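Long-range contact in 2-keto-3-deoxy-D-arabinonate dehydratase (Sulfolobus solfataricus, PDB 2Q1C), which catalyses the metal-dependent dehydration of 2-dehydro-3-deoxy-D-arabinonate to 2,5-dioxopentanoate in a pentose oxidation pathway that leads to 2-oxoglutarate: residues L141-L146 with M162-A167. Residues are numbered along the deposited sequence; the frame is centred on the assembly and turned at random.
With CA (calcium ion), chain B; 2KT (2-ketobutyric acid), chain C.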
loop_
_atom_site.group_PDB
_atom_site.type_symbol
_atom_site.label_atom_id
_atom_site.label_comp_id
_atom_site.label_asym_id
_atom_site.label_seq_id
_atom_site.Cartn_x
_atom_site.Cartn_y
_atom_site.Cartn_z
ATOM N N LEU A 141 4.509 -25.730 -31.872
ATOM C CA LEU A 141 3.333 -26.555 -31.591
ATOM C C LEU A 141 2.738 -26.276 -30.212
ATOM O O LEU A 141 3.469 -25.931 -29.282
ATOM C CB LEU A 141 3.677 -28.046 -31.704
ATOM C CG LEU A 141 4.018 -28.642 -33.074
ATOM C CD1 LEU A 141 4.403 -30.105 -32.918
ATOM C CD2 LEU A 141 2.866 -28.496 -34.065
ATOM N N PRO A 142 1.403 -26.411 -30.081
ATOM C CA PRO A 142 0.790 -26.358 -28.760
ATOM C C PRO A 142 0.855 -27.722 -28.073
ATOM O O PRO A 142 0.708 -28.757 -28.731
ATOM C CB PRO A 142 -0.660 -25.977 -29.063
ATOM C CG PRO A 142 -0.922 -26.527 -30.426
ATOM C CD PRO A 142 0.401 -26.599 -31.150
ATOM N N GLU A 143 1.084 -27.722 -26.765
ATOM C CA GLU A 143 1.131 -28.966 -26.006
ATOM C C GLU A 143 0.006 -29.008 -24.968
ATOM O O GLU A 143 0.127 -28.421 -23.889
ATOM C CB GLU A 143 2.512 -29.173 -25.375
ATOM C CG GLU A 143 3.642 -29.321 -26.402
ATOM C CD GLU A 143 4.992 -29.671 -25.784
ATOM O OE1 GLU A 143 5.985 -29.761 -26.539
ATOM O OE2 GLU A 143 5.072 -29.858 -24.550
ATOM N N PRO A 144 -1.110 -29.683 -25.313
ATOM C CA PRO A 144 -2.281 -29.815 -24.443
ATOM C C PRO A 144 -1.973 -30.657 -23.210
ATOM O O PRO A 144 -1.593 -31.826 -23.333
ATOM C CB PRO A 144 -3.308 -30.519 -25.340
ATOM C CG PRO A 144 -2.506 -31.223 -26.367
ATOM C CD PRO A 144 -1.305 -30.366 -26.605
ATOM N N GLU A 145 -2.124 -30.060 -22.031
ATOM C CA GLU A 145 -1.712 -30.713 -20.788
ATOM C C GLU A 145 -2.674 -30.485 -19.628
ATOM O O GLU A 145 -3.333 -29.446 -19.545
ATOM C CB GLU A 145 -0.310 -30.249 -20.384
ATOM C CG GLU A 145 0.766 -30.537 -21.418
ATOM C CD GLU A 145 2.153 -30.109 -20.984
ATOM O OE1 GLU A 145 2.977 -29.804 -21.873
ATOM O OE2 GLU A 145 2.432 -30.089 -19.766
ATOM N N LEU A 146 -2.751 -31.474 -18.742
ATOM C CA LEU A 146 -3.426 -31.318 -17.461
ATOM C C LEU A 146 -2.458 -30.641 -16.502
ATOM O O LEU A 146 -1.310 -31.067 -16.367
ATOM C CB LEU A 146 -3.868 -32.677 -16.905
ATOM C CG LEU A 146 -4.481 -32.737 -15.498
ATOM C CD1 LEU A 146 -5.845 -32.051 -15.441
ATOM C CD2 LEU A 146 -4.590 -34.179 -15.040
ATOM N N MET A 162 -3.819 -26.508 -19.465
ATOM C CA MET A 162 -2.696 -25.639 -19.827
ATOM C C MET A 162 -2.117 -25.948 -21.204
ATOM O O MET A 162 -1.956 -27.112 -21.578
ATOM C CB MET A 162 -1.592 -25.663 -18.759
ATOM C CG MET A 162 -0.364 -24.806 -19.105
ATOM S SD MET A 162 0.675 -24.329 -17.713
ATOM C CE MET A 162 -0.308 -23.039 -16.956
ATOM N N ASP A 163 -1.810 -24.884 -21.945
ATOM C CA ASP A 163 -1.104 -24.985 -23.214
ATOM C C ASP A 163 0.356 -24.588 -23.007
ATOM O O ASP A 163 0.669 -23.414 -22.789
ATOM C CB ASP A 163 -1.765 -24.088 -24.270
ATOM C CG ASP A 163 -1.251 -24.346 -25.691
ATOM O OD1 ASP A 163 -0.158 -24.927 -25.868
ATOM O OD2 ASP A 163 -1.953 -23.949 -26.646
ATOM N N ASP A 164 1.239 -25.582 -23.058
ATOM C CA ASP A 164 2.678 -25.349 -23.057
ATOM C C ASP A 164 3.122 -25.141 -24.506
ATOM O O ASP A 164 3.403 -26.099 -25.228
ATOM C CB ASP A 164 3.408 -26.525 -22.387
ATOM C CG ASP A 164 4.924 -26.477 -22.572
ATOM O OD1 ASP A 164 5.490 -25.393 -22.827
ATOM O OD2 ASP A 164 5.557 -27.546 -22.462
ATOM N N VAL A 165 3.161 -23.882 -24.928
ATOM C CA VAL A 165 3.497 -23.544 -26.310
ATOM C C VAL A 165 5.006 -23.687 -26.501
ATOM O O VAL A 165 5.788 -23.025 -25.818
ATOM C CB VAL A 165 3.003 -22.119 -26.687
ATOM C CG1 VAL A 165 3.154 -21.867 -28.176
ATOM C CG2 VAL A 165 1.543 -21.928 -26.269
ATOM N N SER A 166 5.403 -24.564 -27.421
ATOM C CA SER A 166 6.814 -24.930 -27.600
ATOM C C SER A 166 7.307 -24.726 -29.034
ATOM O O SER A 166 6.741 -25.286 -29.978
ATOM C CB SER A 166 7.043 -26.389 -27.185
ATOM O OG SER A 166 6.406 -26.694 -25.956
ATOM N N ALA A 167 8.365 -23.930 -29.184
ATOM C CA ALA A 167 9.023 -23.731 -30.476
ATOM C C ALA A 167 9.888 -24.950 -30.795
ATOM O O ALA A 167 11.113 -24.924 -30.631
ATOM C CB ALA A 167 9.855 -22.459 -30.463
HETATM CA CA CA B . 5.291 -29.869 -22.310
HETATM C C4 2KT C . 9.678 -31.470 -23.341
HETATM C C3 2KT C . 8.920 -32.359 -22.812
HETATM C C2 2KT C . 7.714 -31.985 -22.757
HETATM O O3 2KT C . 7.439 -30.791 -22.775
HETATM C C 2KT C . 6.723 -32.885 -22.667
HETATM O OXT 2KT C . 6.982 -34.109 -22.640
HETATM O O 2KT C . 5.537 -32.481 -22.610
HETATM O O HOH W 1 5.211 -30.299 -19.895
#
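E143, E145 and D164 converge on one calcium ion from the two arms of a buried antiparallel β-hairpin, the metal site of this FAH-family dehydratase. Backbone bonds hold the arms in antiparallel register: M162 N to E145 O, nearly straight at 172°, S166 N to L141 O, and D164 N to E143 O between them. E143 can be followed outward. CG stands anti to the carbonyl carbon (chi1 -63°) and the rest of the chain is extended; CB and CG pass D164 O at 3.2 and 3.4 Å, CD lies beside S166 OG, and OE2 reaches calcium at 2.2 Å. From the opposite arm D164 OD2 binds the ion at 2.3 Å. E145 supplies OE1 at 2.4 Å, its carboxylate plane turned 80° from that of D164, and its OE2 accepts from the metal-bound water. Second partners hold the remaining oxygens: R89 and K118 form salt bridges with E143 OE1 and D164 OD1, T253 and G255 bond to E145 OE2, and K182 to S166 OG. With CG swung to the far side from N, D163 brings OD1 back over P142 to a weak bond with E143 N (3.2 Å). Replacing D163 by alanine removes the carboxylate and would probably leave E143 N with the weak bond to D164 O as its partner across this contact. 2-Ketobutyrate chelates the calcium through its keto oxygen and one carboxylate oxygen. The divalent cation, with K182 bonding to both D164 OD2 and the ligand, would probably help polarise the keto group of a 2-keto acid, consistent with the dehydration of such a substrate.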